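Glycosyltransferase (Streptomyces viridochromogenes, PDB 2IUY) is assigned to retaining glycosyltransferase family GT4, can bind UDP, and takes part in avilamycin A biosynthesis, probably by transferring a sugar from a nucleotide donor. Local coordinates at residues L8-L13 / I22-Q27; A150-A155 / D227-A232; A237-V242 / G248-P253. All blocks are in the same frame, centred on the assembly; numbering follows the deposited sequence.

Contact 1: residues L8-L13 / I22-Q27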
ATOM      1  N   LEU A   8     -17.023  -1.938   0.768  1.00 11.15           N
ATOM      2  CA  LEU A   8     -15.593  -1.688   0.978  1.00 11.18           C
ATOM      3  C   LEU A   8     -15.466  -0.312   1.534  1.00 11.58           C
ATOM      4  O   LEU A   8     -15.850   0.619   0.839  1.00 11.29           O
ATOM      5  CB  LEU A   8     -14.800  -1.680  -0.332  1.00 11.53           C
ATOM      6  CG  LEU A   8     -14.312  -2.966  -0.965  1.00 12.35           C
ATOM      7  CD1 LEU A   8     -13.499  -2.598  -2.267  1.00  8.62           C
ATOM      8  CD2 LEU A   8     -13.523  -3.824   0.068  1.00  9.41           C
ATOM      9  N   VAL A   9     -14.894  -0.174   2.743  1.00 10.92           N
ATOM     10  CA  VAL A   9     -14.880   1.110   3.424  1.00 10.90           C
ATOM     11  C   VAL A   9     -13.481   1.600   3.345  1.00 11.32           C
ATOM     12  O   VAL A   9     -12.575   1.057   3.989  1.00 11.80           O
ATOM     13  CB  VAL A   9     -15.374   1.062   4.950  1.00 11.69           C
ATOM     14  CG1 VAL A   9     -15.663   2.481   5.460  1.00  9.36           C
ATOM     15  CG2 VAL A   9     -16.668   0.237   5.094  1.00  9.64           C
ATOM     16  N   ASN A  10     -13.298   2.621   2.510  1.00 11.21           N
ATOM     17  CA  ASN A  10     -12.045   3.330   2.393  1.00 10.10           C
ATOM     18  C   ASN A  10     -11.903   4.208   3.609  1.00  9.93           C
ATOM     19  O   ASN A  10     -12.910   4.590   4.222  1.00  9.06           O
ATOM     20  CB  ASN A  10     -12.088   4.238   1.149  1.00  9.49           C
ATOM     21  CG  ASN A  10     -10.818   5.019   0.951  1.00  9.07           C
ATOM     22  OD1 ASN A  10      -9.726   4.457   1.014  1.00 10.34           O
ATOM     23  ND2 ASN A  10     -10.942   6.313   0.673  1.00  7.25           N
ATOM     24  N   ILE A  11     -10.657   4.559   3.915  1.00  9.55           N
ATOM     25  CA  ILE A  11     -10.310   5.495   4.995  1.00  9.26           C
ATOM     26  C   ILE A  11     -10.752   6.906   4.565  1.00  9.95           C
ATOM     27  O   ILE A  11     -10.230   7.443   3.569  1.00 11.00           O
ATOM     28  CB  ILE A  11      -8.776   5.470   5.303  1.00  8.57           C
ATOM     29  CG1 ILE A  11      -8.446   6.403   6.472  1.00 10.43           C
ATOM     30  CG2 ILE A  11      -7.921   5.878   4.042  1.00 11.62           C
ATOM     31  CD1 ILE A  11      -7.003   6.223   7.026  1.00  8.16           C
ATOM     32  N   PRO A  12     -11.757   7.488   5.266  1.00 10.58           N
ATOM     33  CA  PRO A  12     -12.280   8.835   4.871  1.00 11.08           C
ATOM     34  C   PRO A  12     -11.318   9.995   5.223  1.00 12.28           C
ATOM     35  O   PRO A  12     -11.103  10.297   6.398  1.00 11.37           O
ATOM     36  CB  PRO A  12     -13.640   8.945   5.610  1.00 11.06           C
ATOM     37  CG  PRO A  12     -13.843   7.666   6.336  1.00 12.40           C
ATOM     38  CD  PRO A  12     -12.497   6.909   6.406  1.00  9.07           C
ATOM     39  N   LEU A  13     -10.728  10.612   4.199  1.00 11.90           N
ATOM     40  CA  LEU A  13      -9.741  11.627   4.379  1.00 13.26           C
ATOM     41  C   LEU A  13      -9.968  12.702   3.336  1.00 14.27           C
ATOM     42  O   LEU A  13     -10.188  12.401   2.174  1.00 12.47           O
ATOM     43  CB  LEU A  13      -8.314  11.057   4.163  1.00 13.45           C
ATOM     44  CG  LEU A  13      -7.686  10.145   5.241  1.00 14.84           C
ATOM     45  CD1 LEU A  13      -6.257   9.670   4.840  1.00 12.91           C
ATOM     46  CD2 LEU A  13      -7.628  10.878   6.605  1.00 11.81           C
ATOM     47  N   ILE A  22     -10.631  12.421  -0.660  1.00 12.27           N
ATOM     48  CA  ILE A  22      -9.665  11.748  -1.524  1.00 10.72           C
ATOM     49  C   ILE A  22     -10.430  10.610  -2.199  1.00 10.98           C
ATOM     50  O   ILE A  22     -11.271   9.961  -1.569  1.00 12.01           O
ATOM     51  CB  ILE A  22      -8.442  11.252  -0.711  1.00 10.69           C
ATOM     52  CG1 ILE A  22      -7.631  12.469  -0.159  1.00 10.88           C
ATOM     53  CG2 ILE A  22      -7.533  10.325  -1.590  1.00  9.98           C
ATOM     54  CD1 ILE A  22      -6.503  12.091   0.844  1.00  8.20           C
ATOM     55  N   SER A  23     -10.169  10.385  -3.475  1.00 11.21           N
ATOM     56  CA  SER A  23     -10.861   9.332  -4.209  1.00 10.61           C
ATOM     57  C   SER A  23     -10.135   7.977  -4.177  1.00  8.94           C
ATOM     58  O   SER A  23      -9.015   7.836  -3.658  1.00  9.63           O
ATOM     59  CB  SER A  23     -11.162   9.797  -5.658  1.00 11.09           C
ATOM     60  OG  SER A  23      -9.932   9.814  -6.409  1.00 15.48           O
ATOM     61  N   VAL A  24     -10.803   6.959  -4.702  1.00  7.93           N
ATOM     62  CA  VAL A  24     -10.204   5.679  -4.916  1.00  7.52           C
ATOM     63  C   VAL A  24     -10.339   5.359  -6.388  1.00  8.68           C
ATOM     64  O   VAL A  24     -11.467   5.257  -6.891  1.00  8.23           O
ATOM     65  CB  VAL A  24     -10.930   4.580  -4.061  1.00  7.71           C
ATOM     66  CG1 VAL A  24     -10.640   3.130  -4.616  1.00  6.37           C
ATOM     67  CG2 VAL A  24     -10.541   4.695  -2.612  1.00  5.85           C
ATOM     68  N   PRO A  25      -9.212   5.229  -7.113  1.00 10.03           N
ATOM     69  CA  PRO A  25      -7.851   5.420  -6.656  1.00 10.26           C
ATOM     70  C   PRO A  25      -7.599   6.910  -6.440  1.00 10.80           C
ATOM     71  O   PRO A  25      -8.357   7.754  -6.959  1.00  9.30           O
ATOM     72  CB  PRO A  25      -7.012   4.858  -7.821  1.00 10.53           C
ATOM     73  CG  PRO A  25      -7.831   5.048  -8.993  1.00 11.59           C
ATOM     74  CD  PRO A  25      -9.269   4.947  -8.564  1.00  9.29           C
ATOM     75  N   PRO A  26      -6.578   7.243  -5.631  1.00 11.79           N
ATOM     76  CA  PRO A  26      -6.482   8.623  -5.232  1.00 12.35           C
ATOM     77  C   PRO A  26      -5.857   9.487  -6.330  1.00 14.81           C
ATOM     78  O   PRO A  26      -5.099   8.990  -7.176  1.00 13.92           O
ATOM     79  CB  PRO A  26      -5.552   8.548  -4.019  1.00 12.60           C
ATOM     80  CG  PRO A  26      -4.645   7.426  -4.338  1.00 10.98           C
ATOM     81  CD  PRO A  26      -5.493   6.424  -5.057  1.00 10.81           C
ATOM     82  N   GLN A  27      -6.172  10.781  -6.307  1.00 17.22           N
ATOM     83  CA  GLN A  27      -5.589  11.733  -7.266  1.00 19.75           C
ATOM     84  C   GLN A  27      -4.074  11.930  -6.966  1.00 20.25           C
ATOM     85  O   GLN A  27      -3.233  11.989  -7.873  1.00 20.78           O
ATOM     86  CB  GLN A  27      -6.380  13.067  -7.213  1.00 20.57           C
ATOM     87  CG  GLN A  27      -7.942  12.894  -7.081  1.00 22.96           C
ATOM     88  CD  GLN A  27      -8.536  12.850  -5.603  1.00 22.88           C
ATOM     89  OE1 GLN A  27      -8.029  12.181  -4.683  1.00 12.21           O
ATOM     90  NE2 GLN A  27      -9.667  13.562  -5.428  1.00 28.16           N
TER
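With CG anti to the backbone N (chi1 180°), Asn10 carries its amide from the end of strand 5-9 toward segment 22-27. Val24 meets it with CG2, a methyl that chi1 of 161° places beside its own backbone N. That methyl lies over the flat of the amide, 3.6 Å from Asn10 CG to Val24 CG2 and hardly farther from the oxygen and nitrogen. The valine and the asparagine run past one another head to tail, and a slim branched residue suits the spot because it can cover a planar group without asking it for a hydrogen bond. The amide is not left without a polar partner, since Asn10 ND2 donates to Gly54 O.

At the outer end the link is made by the backbone. Ile22 N gives a nearly straight hydrogen bond to Leu13 O, 2.9 Å long, closing the loop between the two segments. Alongside it, Ile22 CD1 reaches Leu13 CB at 3.9 Å, an apolar touch near the surface. Segment 22-27 also braces itself: Gln27 OE1 accepts from Ser23 N at 3.0 Å, while Ser23 OG donates to Pro25 O at 2.7 Å, spanning the cis peptide bond between Val24 and Pro25.

This loop leads toward Tyr29 and Gly30, which bind UDP; the side chain of Ile22 is about 6 Å from Gly30. Asn10 pairs its backbone with Leu53 of strand 49-53, and Val24 packs on Leu52 of the same strand, whereas Asn10 and Ile22 rest on Gln33, and Pro25 and Pro26 on Trp34, of helix 31-45.

Contact 2: residues A150-A155 / D227-A232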
ATOM      1  N   ALA A 150      -3.390  -4.148 -14.745  1.00 12.01           N
ATOM      2  CA  ALA A 150      -4.052  -3.227 -15.698  1.00 12.50           C
ATOM      3  C   ALA A 150      -3.893  -1.783 -15.271  1.00 12.76           C
ATOM      4  O   ALA A 150      -3.972  -0.892 -16.083  1.00 14.25           O
ATOM      5  CB  ALA A 150      -5.576  -3.571 -15.893  1.00 12.53           C
ATOM      6  N   ARG A 151      -3.685  -1.537 -13.989  1.00 13.37           N
ATOM      7  CA  ARG A 151      -3.532  -0.166 -13.496  1.00 13.12           C
ATOM      8  C   ARG A 151      -2.103   0.343 -13.662  1.00 12.73           C
ATOM      9  O   ARG A 151      -1.846   1.523 -13.398  1.00 12.81           O
ATOM     10  CB  ARG A 151      -3.950  -0.049 -12.022  1.00 13.12           C
ATOM     11  CG  ARG A 151      -5.464  -0.086 -11.800  1.00 14.90           C
ATOM     12  CD  ARG A 151      -5.922   0.610 -10.507  1.00 15.48           C
ATOM     13  NE  ARG A 151      -7.371   0.421 -10.314  1.00 19.73           N
ATOM     14  CZ  ARG A 151      -8.356   1.258 -10.679  1.00 20.10           C
ATOM     15  NH1 ARG A 151      -8.106   2.414 -11.277  1.00 20.29           N
ATOM     16  NH2 ARG A 151      -9.631   0.919 -10.449  1.00 18.18           N
ATOM     17  N   TYR A 152      -1.185  -0.549 -14.041  1.00 11.14           N
ATOM     18  CA  TYR A 152       0.241  -0.217 -14.125  1.00 12.23           C
ATOM     19  C   TYR A 152       0.764  -0.407 -15.539  1.00 12.97           C
ATOM     20  O   TYR A 152       0.097  -1.029 -16.400  1.00 11.12           O
ATOM     21  CB  TYR A 152       1.081  -0.988 -13.072  1.00 12.22           C
ATOM     22  CG  TYR A 152       0.579  -0.619 -11.682  1.00 12.18           C
ATOM     23  CD1 TYR A 152       1.096   0.489 -10.980  1.00 13.48           C
ATOM     24  CD2 TYR A 152      -0.494  -1.316 -11.119  1.00 11.62           C
ATOM     25  CE1 TYR A 152       0.560   0.855  -9.734  1.00 13.22           C
ATOM     26  CE2 TYR A 152      -1.022  -0.951  -9.896  1.00 13.86           C
ATOM     27  CZ  TYR A 152      -0.499   0.112  -9.219  1.00 13.38           C
ATOM     28  OH  TYR A 152      -1.083   0.403  -8.012  1.00 18.88           O
ATOM     29  N   ARG A 153       1.953   0.141 -15.771  1.00 13.70           N
ATOM     30  CA  ARG A 153       2.598  -0.018 -17.053  1.00 13.88           C
ATOM     31  C   ARG A 153       3.015  -1.475 -17.244  1.00 13.35           C
ATOM     32  O   ARG A 153       3.519  -2.144 -16.317  1.00 14.01           O
ATOM     33  CB  ARG A 153       3.799   0.914 -17.208  1.00 14.32           C
ATOM     34  CG  ARG A 153       3.505   2.384 -17.142  1.00 14.97           C
ATOM     35  CD  ARG A 153       2.796   2.942 -18.382  1.00 19.86           C
ATOM     36  NE  ARG A 153       2.522   4.368 -18.182  1.00 17.15           N
ATOM     37  CZ  ARG A 153       1.311   4.914 -18.103  1.00 21.83           C
ATOM     38  NH1 ARG A 153       0.212   4.176 -18.273  1.00 22.19           N
ATOM     39  NH2 ARG A 153       1.193   6.236 -17.910  1.00 23.23           N
ATOM     40  N   SER A 154       2.831  -1.924 -18.471  1.00 12.01           N
ATOM     41  CA  SER A 154       3.039  -3.277 -18.860  1.00 11.45           C
ATOM     42  C   SER A 154       4.315  -3.394 -19.660  1.00 11.04           C
ATOM     43  O   SER A 154       4.912  -2.388 -20.066  1.00 12.34           O
ATOM     44  CB  SER A 154       1.842  -3.727 -19.701  1.00 11.97           C
ATOM     45  OG  SER A 154       1.904  -3.094 -20.967  1.00 10.19           O
ATOM     46  N   ALA A 155       4.743  -4.624 -19.913  1.00 11.53           N
ATOM     47  CA  ALA A 155       5.908  -4.872 -20.780  1.00 11.66           C
ATOM     48  C   ALA A 155       5.690  -4.269 -22.188  1.00 11.39           C
ATOM     49  O   ALA A 155       6.609  -3.668 -22.767  1.00 11.09           O
ATOM     50  CB  ALA A 155       6.212  -6.359 -20.856  1.00 10.92           C
ATOM     51  N   ASP A 227       4.590   6.198 -14.874  1.00 14.81           N
ATOM     52  CA  ASP A 227       5.826   6.233 -15.651  1.00 16.10           C
ATOM     53  C   ASP A 227       7.063   6.171 -14.747  1.00 14.89           C
ATOM     54  O   ASP A 227       8.008   5.448 -15.053  1.00 16.03           O
ATOM     55  CB  ASP A 227       5.904   7.499 -16.509  1.00 17.41           C
ATOM     56  CG  ASP A 227       4.851   7.533 -17.621  1.00 22.04           C
ATOM     57  OD1 ASP A 227       4.627   6.478 -18.254  1.00 28.09           O
ATOM     58  OD2 ASP A 227       4.275   8.625 -17.876  1.00 25.94           O
ATOM     59  N   LEU A 228       7.061   6.921 -13.643  1.00 13.93           N
ATOM     60  CA  LEU A 228       8.197   6.896 -12.689  1.00 13.75           C
ATOM     61  C   LEU A 228       8.430   5.488 -12.144  1.00 13.35           C
ATOM     62  O   LEU A 228       9.553   4.984 -12.109  1.00 13.24           O
ATOM     63  CB  LEU A 228       7.943   7.900 -11.544  1.00 13.65           C
ATOM     64  CG  LEU A 228       8.105   9.397 -11.862  1.00 12.84           C
ATOM     65  CD1 LEU A 228       7.713  10.238 -10.624  1.00 12.24           C
ATOM     66  CD2 LEU A 228       9.532   9.711 -12.290  1.00  9.75           C
ATOM     67  N   LEU A 229       7.338   4.843 -11.745  1.00 13.16           N
ATOM     68  CA  LEU A 229       7.383   3.464 -11.225  1.00 13.70           C
ATOM     69  C   LEU A 229       8.053   2.487 -12.191  1.00 13.05           C
ATOM     70  O   LEU A 229       8.897   1.671 -11.791  1.00 13.67           O
ATOM     71  CB  LEU A 229       5.965   2.983 -10.909  1.00 12.47           C
ATOM     72  CG  LEU A 229       5.409   2.808  -9.492  1.00 14.35           C
ATOM     73  CD1 LEU A 229       6.365   3.031  -8.309  1.00  8.20           C
ATOM     74  CD2 LEU A 229       4.016   3.466  -9.305  1.00 10.84           C
ATOM     75  N   ALA A 230       7.690   2.631 -13.463  1.00 12.54           N
ATOM     76  CA  ALA A 230       8.154   1.790 -14.575  1.00 11.69           C
ATOM     77  C   ALA A 230       9.593   2.152 -15.083  1.00 11.17           C
ATOM     78  O   ALA A 230      10.364   1.294 -15.474  1.00 11.10           O
ATOM     79  CB  ALA A 230       7.149   1.947 -15.746  1.00 11.11           C
ATOM     80  N   SER A 231       9.897   3.438 -15.138  1.00 10.45           N
ATOM     81  CA  SER A 231      11.129   3.916 -15.746  1.00 11.18           C
ATOM     82  C   SER A 231      12.301   3.848 -14.748  1.00 11.26           C
ATOM     83  O   SER A 231      13.479   3.809 -15.146  1.00 10.85           O
ATOM     84  CB  SER A 231      10.915   5.347 -16.277  1.00 11.67           C
ATOM     85  OG  SER A 231      10.616   6.258 -15.233  1.00 14.66           O
ATOM     86  N   ALA A 232      12.008   3.772 -13.449  1.00 10.35           N
ATOM     87  CA  ALA A 232      13.111   3.820 -12.485  1.00 11.23           C
ATOM     88  C   ALA A 232      14.055   2.639 -12.645  1.00 11.30           C
ATOM     89  O   ALA A 232      13.618   1.525 -12.876  1.00 11.41           O
ATOM     90  CB  ALA A 232      12.582   3.904 -11.039  1.00 10.26           C
TER
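Arg153 meets Asp227 at a slant, guanidinium and carboxylate planes turned 45° apart. Arg153 NE donates to Asp227 OD1 at 3.0 Å, with an N-H...O angle of 166°. The oxygen lies in the plane of the guanidinium, at its edge, but is itself met from above the carboxylate plane, so this is no flat two-pronged pairing. Arg153 NH2 adds a long, weak bond of 3.5 Å to the same Asp227 OD1. NH2 has its stronger partner, a salt bridge, in Glu223, one turn earlier on the helix; a long cationic side chain is well suited to span both acids. A bend at chi2 (-73°) folds the arginine chain over so that its aliphatic root packs on the helix while its head reaches the aspartate: Arg153 CB lies 3.8 Å from Ala230 CB, where a small residue lets the loop come close.

The helix, 222-231, belongs to the second Rossmann-like domain of the GT-B fold, and segment 150-155 is part of the chain that enters this domain ahead of strand 165-168. Deeper in, Tyr152 turns the edge of its ring to Leu229, with CE1 4.4 Å from Leu229 CD2. The ring thus has apolar company at its side while its hydroxyl hydrogen-bonds to the UDP-binding Glu260. Near the end of the helix, Ser231 OG donates to Asp227 O at 2.7 Å, joining the helical Ser231 N bond to that carbonyl.

Contact 3: residues A237-V242 / G248-P253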
ATOM      1  N   ALA A 237      12.762   1.099  -0.829  1.00  8.75           N
ATOM      2  CA  ALA A 237      11.749   1.068   0.237  1.00  8.45           C
ATOM      3  C   ALA A 237      12.498   0.863   1.543  1.00  7.79           C
ATOM      4  O   ALA A 237      12.828  -0.260   1.912  1.00  7.70           O
ATOM      5  CB  ALA A 237      10.765  -0.086  -0.018  1.00  8.54           C
HETATM    6  N   MSE A 238      12.781   1.962   2.240  1.00  8.48           N
HETATM    7  CA  MSE A 238      13.838   1.971   3.279  1.00  8.72           C
HETATM    8  C   MSE A 238      13.311   2.283   4.653  1.00  8.51           C
HETATM    9  O   MSE A 238      13.973   2.961   5.417  1.00  9.01           O
HETATM   10  CB  MSE A 238      14.906   3.012   2.906  1.00  9.64           C
HETATM   11  CG  MSE A 238      15.493   2.859   1.496  1.00  9.82           C
HETATM   12 SE   MSE A 238      16.461   1.232   1.212  1.00 14.29          SE
HETATM   13  CE  MSE A 238      18.099   1.697   2.248  1.00 12.82           C
ATOM     14  N   SER A 239      12.132   1.747   4.968  1.00  8.51           N
ATOM     15  CA  SER A 239      11.478   1.990   6.233  1.00  8.48           C
ATOM     16  C   SER A 239      12.456   1.639   7.351  1.00  8.20           C
ATOM     17  O   SER A 239      13.225   0.686   7.227  1.00  7.10           O
ATOM     18  CB  SER A 239      10.152   1.226   6.341  1.00  7.56           C
ATOM     19  OG  SER A 239       9.212   1.700   5.379  1.00  8.75           O
ATOM     20  N   GLN A 240      12.446   2.453   8.408  1.00  8.81           N
ATOM     21  CA  GLN A 240      13.426   2.364   9.480  1.00  8.71           C
ATOM     22  C   GLN A 240      12.740   2.001  10.783  1.00  9.46           C
ATOM     23  O   GLN A 240      11.600   2.377  11.044  1.00  9.59           O
ATOM     24  CB  GLN A 240      14.193   3.703   9.638  1.00  9.37           C
ATOM     25  CG  GLN A 240      15.018   4.128   8.396  1.00  9.49           C
ATOM     26  CD  GLN A 240      16.193   3.197   8.083  1.00 11.41           C
ATOM     27  OE1 GLN A 240      17.059   2.959   8.929  1.00 12.18           O
ATOM     28  NE2 GLN A 240      16.254   2.711   6.838  1.00  9.97           N
ATOM     29  N   ALA A 241      13.421   1.230  11.612  1.00 11.22           N
ATOM     30  CA  ALA A 241      12.835   0.866  12.894  1.00 11.78           C
ATOM     31  C   ALA A 241      13.062   1.981  13.938  1.00 12.44           C
ATOM     32  O   ALA A 241      13.998   1.961  14.747  1.00 13.90           O
ATOM     33  CB  ALA A 241      13.335  -0.504  13.358  1.00 12.02           C
ATOM     34  N   VAL A 242      12.230   3.002  13.854  1.00 12.23           N
ATOM     35  CA  VAL A 242      12.354   4.140  14.744  1.00 12.57           C
ATOM     36  C   VAL A 242      11.004   4.309  15.392  1.00 13.22           C
ATOM     37  O   VAL A 242      10.040   3.691  14.913  1.00 12.23           O
ATOM     38  CB  VAL A 242      12.745   5.451  13.973  1.00 12.39           C
ATOM     39  CG1 VAL A 242      14.191   5.326  13.380  1.00 12.65           C
ATOM     40  CG2 VAL A 242      11.732   5.819  12.888  1.00 10.69           C
ATOM     41  N   GLY A 248       5.608   3.057  19.960  1.00 12.44           N
ATOM     42  CA  GLY A 248       6.373   1.846  19.704  1.00 12.40           C
ATOM     43  C   GLY A 248       7.259   1.962  18.486  1.00 12.83           C
ATOM     44  O   GLY A 248       7.311   3.012  17.830  1.00 13.77           O
ATOM     45  N   ILE A 249       7.939   0.875  18.152  1.00 12.75           N
ATOM     46  CA  ILE A 249       8.813   0.869  16.986  1.00 13.26           C
ATOM     47  C   ILE A 249       7.968   0.756  15.729  1.00 12.63           C
ATOM     48  O   ILE A 249       7.016  -0.030  15.679  1.00 12.77           O
ATOM     49  CB  ILE A 249       9.852  -0.255  17.019  1.00 12.93           C
ATOM     50  CG1 ILE A 249      10.725  -0.161  18.269  1.00 16.90           C
ATOM     51  CG2 ILE A 249      10.841  -0.078  15.867  1.00 14.56           C
ATOM     52  CD1 ILE A 249      11.625   1.131  18.310  1.00 17.52           C
ATOM     53  N   TRP A 250       8.312   1.575  14.735  1.00 11.95           N
ATOM     54  CA  TRP A 250       7.710   1.482  13.412  1.00 11.32           C
ATOM     55  C   TRP A 250       7.899   0.049  12.809  1.00 10.17           C
ATOM     56  O   TRP A 250       8.988  -0.530  12.837  1.00  9.86           O
ATOM     57  CB  TRP A 250       8.245   2.577  12.455  1.00  9.02           C
ATOM     58  CG  TRP A 250       7.579   2.464  11.071  1.00  8.80           C
ATOM     59  CD1 TRP A 250       8.083   1.846   9.960  1.00  8.44           C
ATOM     60  CD2 TRP A 250       6.282   2.943  10.701  1.00  8.02           C
ATOM     61  NE1 TRP A 250       7.199   1.945   8.930  1.00  8.57           N
ATOM     62  CE2 TRP A 250       6.077   2.595   9.357  1.00  8.30           C
ATOM     63  CE3 TRP A 250       5.297   3.674  11.367  1.00  6.23           C
ATOM     64  CZ2 TRP A 250       4.902   2.926   8.652  1.00 11.25           C
ATOM     65  CZ3 TRP A 250       4.126   4.027  10.667  1.00  9.94           C
ATOM     66  CH2 TRP A 250       3.943   3.658   9.316  1.00 10.86           C
ATOM     67  N   CYS A 251       6.818  -0.486  12.266  1.00 11.55           N
ATOM     68  CA  CYS A 251       6.842  -1.801  11.626  1.00 11.09           C
ATOM     69  C   CYS A 251       6.010  -1.679  10.341  1.00 10.23           C
ATOM     70  O   CYS A 251       4.780  -1.572  10.414  1.00  9.90           O
ATOM     71  CB  CYS A 251       6.221  -2.826  12.575  1.00 11.96           C
ATOM     72  SG  CYS A 251       6.025  -4.531  11.953  1.00 14.12           S
ATOM     73  N   GLU A 252       6.672  -1.640   9.176  1.00  9.69           N
ATOM     74  CA  GLU A 252       5.973  -1.333   7.891  1.00  9.08           C
ATOM     75  C   GLU A 252       4.856  -2.377   7.719  1.00  8.98           C
ATOM     76  O   GLU A 252       5.147  -3.549   7.730  1.00  8.01           O
ATOM     77  CB  GLU A 252       6.951  -1.334   6.709  1.00  8.66           C
ATOM     78  CG  GLU A 252       6.370  -0.774   5.377  1.00  8.19           C
ATOM     79  CD  GLU A 252       5.985   0.666   5.497  1.00 12.28           C
ATOM     80  OE1 GLU A 252       6.795   1.467   6.003  1.00 12.90           O
ATOM     81  OE2 GLU A 252       4.859   1.027   5.132  1.00 15.65           O
ATOM     82  N   PRO A 253       3.572  -1.964   7.723  1.00  9.45           N
ATOM     83  CA  PRO A 253       2.511  -2.998   7.580  1.00  9.92           C
ATOM     84  C   PRO A 253       2.484  -3.854   6.304  1.00  9.32           C
ATOM     85  O   PRO A 253       2.408  -5.115   6.413  1.00  8.84           O
ATOM     86  CB  PRO A 253       1.193  -2.218   7.748  1.00 10.04           C
ATOM     87  CG  PRO A 253       1.577  -0.897   8.339  1.00 10.53           C
ATOM     88  CD  PRO A 253       3.023  -0.633   8.025  1.00 10.58           C
TER
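Ser239 and Glu252 form the tight, buried end of this contact. Ser239 OG donates to Glu252 OE1 at 2.5 Å, a short bond, and the same oxygen accepts from Trp250 NE1 at 3.0 Å. The two donors come from opposite faces of the carboxylate plane, so OE1 is gripped above and below. Glu252 OE1 lies close to the plane of the indole, in front of its N-H, and the edge of that ring also meets Ser239 CB, 4.0 Å from Trp250 NE1. With CG anti to the backbone N (chi1 -179°), the indole of Trp250 is carried to Ser239 and to the carboxylate of Glu252. A serine is small enough to fit beside both larger groups and still supplies a hydroxyl. The other carboxylate oxygen, Glu252 OE2, makes a salt bridge with Lys175, a residue that binds UDP.

Toward the surface the two segments, running antiparallel, meet through one backbone bond and one apolar touch, with more of the chain exposed. Trp250 N bonds to Val242 O at 2.7 Å, just after an inverse gamma turn centred on Ala241. Here Ile249 CG2 packs on Ala241 CB at 3.6 Å, while the side chain of Val242 points away and Gly248, with a positive phi that glycine readily adopts, is exposed.

Both segments lie in the loop from strand 234-237 to helix 256-263. Glu252 and Glu260, eight positions apart, match the E-x7-E motif of GT4 enzymes, whose first glutamate generally lies near the donor sugar; the bonds to Ser239 and Trp250 are consistent with holding that acid in position.

How the contacts relate
Along the chain the three contacts come in series, their centres 22 to 26 Å apart. Contact 1 lies in the domain of the first six-stranded parallel sheet, where strand 5-9 ends; contacts 2 and 3 go with the domain of the second, built round strands 165-168 and 234-237, and together the sheets give the two Rossmann-like domains of the GT-B fold. Contacts 1 and 2 touch by packing, Pro25 CG lying 3.5 Å from Arg151 NH1. Contact 3 stands apart, on the opposite side of the chain's centre from contact 1. Each nevertheless borders UDP-binding residues, as expected for an enzyme whose nucleotide site lies between its domains.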